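Local coordinates for protein endoglucanase family 5 (Clostridium acetobutylicum ATCC 824, PDB 6PZ7) that probably hydrolyses internal beta-1,4 linkages of cellulose and related plant polysaccharides, as a broad-specificity endoglucanase of glycoside hydrolase family 5, at residues E84-N87 with Y88-D92. Residues are numbered along the deposited sequence; the frame is centred on the assembly and turned at random.
Sequences EVVN and YVIQD
Tyr-88 lies back along its own helix, so that Glu-84 O sits over one face of the phenol ring, toward its rim and 3.4 Å from CD1. With CG beside the backbone N (chi1 -61°), the ring runs toward the preceding turn, and its CE2 meets Val-85 CG2 at 4.1 Å, the two side chains crossing at a slant. Glu-84 O also accepts the Tyr-88 N-H at 3.1 Å, a somewhat bent bond (147°) whose donor is tilted from the carbonyl plane. Two residues on, Ile-90 N reaches Val-86 O at 2.9 Å in an almost straight bond (170°), while the side chains of Val-86 and Ile-90 lie side by side, pointing the same way, with their CG1 atoms 4.0 Å apart. Asn-87 O takes the Gln-91 N-H at 2.8 Å; the extended Gln-91 side chain passes close to the same carbonyl and brings NE2 within 3.8 Å of Asn-87 CB. Between Val-89 N and Val-85 O the bond is weak.

The residue types follow the sides of this helix, 76-91, the connection in a beta-alpha-beta unit of the TIM barrel. Branched, apolar Val-85, Val-86 and Val-89 suit the buried side, where they pack on Ile-58 of strand 55-58; Val-89 and Ile-90 also touch Ala-96 of strand 95-99. Tyr-88 suits a boundary: its ring packs against Ile-45 of helix 42-51, and its hydroxyl is hydrogen-bonded to Arg-81, which also forms a salt bridge with Glu-84. Arg-81 thus braces both from within the helix, whereas Asn-87 OD1, hydrogen-bonded to Tyr-135, and Asp-92, in a salt bridge with Lys-42, reach other elements. Beside the apolar layer Val-86 O is firmly satisfied and Val-85 O weakly held, so side-chain packing shares the work of seating the helix outside the barrel.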
loop_
_atom_site.group_PDB
_atom_site.type_symbol
_atom_site.label_atom_id
_atom_site.label_comp_id
_atom_site.label_asym_id
_atom_site.label_seq_id
_atom_site.Cartn_x
_atom_site.Cartn_y
_atom_site.Cartn_z
ATOM N N GLU A 84 16.512 -8.292 -3.028
ATOM C CA GLU A 84 16.311 -9.244 -4.121
ATOM C C GLU A 84 14.921 -9.071 -4.738
ATOM O O GLU A 84 14.747 -9.083 -5.964
ATOM C CB GLU A 84 16.476 -10.694 -3.638
ATOM C CG GLU A 84 17.880 -11.092 -3.291
ATOM C CD GLU A 84 18.044 -12.500 -2.807
ATOM O OE1 GLU A 84 17.062 -13.224 -2.557
ATOM O OE2 GLU A 84 19.216 -12.946 -2.687
ATOM N N VAL A 85 13.889 -8.934 -3.895
ATOM C CA VAL A 85 12.504 -8.806 -4.353
ATOM C C VAL A 85 12.281 -7.458 -5.020
ATOM O O VAL A 85 11.687 -7.376 -6.101
ATOM C CB VAL A 85 11.529 -9.095 -3.198
ATOM C CG1 VAL A 85 10.119 -8.871 -3.672
ATOM C CG2 VAL A 85 11.716 -10.508 -2.691
ATOM N N VAL A 86 12.792 -6.379 -4.432
ATOM C CA VAL A 86 12.774 -5.083 -5.098
ATOM C C VAL A 86 13.399 -5.193 -6.479
ATOM O O VAL A 86 12.861 -4.663 -7.460
ATOM C CB VAL A 86 13.477 -4.028 -4.235
ATOM C CG1 VAL A 86 13.773 -2.768 -5.024
ATOM C CG2 VAL A 86 12.658 -3.732 -3.016
ATOM N N ASN A 87 14.539 -5.876 -6.590
ATOM C CA ASN A 87 15.200 -6.013 -7.880
ATOM C C ASN A 87 14.372 -6.779 -8.888
ATOM O O ASN A 87 14.446 -6.459 -10.080
ATOM C CB ASN A 87 16.611 -6.592 -7.747
ATOM C CG ASN A 87 17.633 -5.540 -7.358
ATOM O OD1 ASN A 87 17.348 -4.331 -7.396
ATOM N ND2 ASN A 87 18.832 -5.986 -7.007
ATOM N N TYR A 88 13.610 -7.805 -8.492
ATOM C CA TYR A 88 12.748 -8.477 -9.468
ATOM C C TYR A 88 11.876 -7.439 -10.169
ATOM O O TYR A 88 11.660 -7.491 -11.385
ATOM C CB TYR A 88 11.834 -9.527 -8.798
ATOM C CG TYR A 88 12.464 -10.692 -8.078
ATOM C CD1 TYR A 88 13.698 -11.203 -8.395
ATOM C CD2 TYR A 88 11.758 -11.307 -7.049
ATOM C CE1 TYR A 88 14.229 -12.270 -7.690
ATOM C CE2 TYR A 88 12.274 -12.356 -6.340
ATOM C CZ TYR A 88 13.520 -12.850 -6.670
ATOM O OH TYR A 88 14.038 -13.909 -5.940
ATOM N N VAL A 89 11.267 -6.557 -9.368
ATOM C CA VAL A 89 10.329 -5.561 -9.875
ATOM C C VAL A 89 11.053 -4.514 -10.731
ATOM O O VAL A 89 10.647 -4.188 -11.865
ATOM C CB VAL A 89 9.571 -4.914 -8.695
ATOM C CG1 VAL A 89 8.657 -3.806 -9.196
ATOM C CG2 VAL A 89 8.758 -5.959 -7.940
ATOM N N ILE A 90 12.147 -3.957 -10.199
ATOM C CA ILE A 90 12.883 -2.901 -10.889
ATOM C C ILE A 90 13.461 -3.425 -12.185
ATOM O O ILE A 90 13.452 -2.714 -13.206
ATOM C CB ILE A 90 13.949 -2.290 -9.952
ATOM C CG1 ILE A 90 13.288 -1.549 -8.752
ATOM C CG2 ILE A 90 14.918 -1.395 -10.700
ATOM C CD1 ILE A 90 12.501 -0.326 -9.112
ATOM N N GLN A 91 14.012 -4.644 -12.179
ATOM C CA GLN A 91 14.573 -5.229 -13.396
ATOM C C GLN A 91 13.517 -5.489 -14.464
ATOM O O GLN A 91 13.871 -5.639 -15.645
ATOM C CB GLN A 91 15.278 -6.552 -13.061
ATOM C CG GLN A 91 16.553 -6.365 -12.299
ATOM C CD GLN A 91 17.124 -7.629 -11.718
ATOM O OE1 GLN A 91 16.530 -8.715 -11.823
ATOM N NE2 GLN A 91 18.276 -7.524 -11.079
ATOM N N ASP A 92 12.251 -5.551 -14.099
ATOM C CA ASP A 92 11.145 -5.662 -15.037
ATOM C C ASP A 92 10.602 -4.292 -15.438
ATOM O O ASP A 92 9.508 -4.225 -16.042
ATOM C CB ASP A 92 10.046 -6.583 -14.513
ATOM C CG ASP A 92 10.376 -8.040 -14.680
ATOM O OD1 ASP A 92 11.439 -8.407 -15.229
ATOM O OD2 ASP A 92 9.564 -8.898 -14.244
#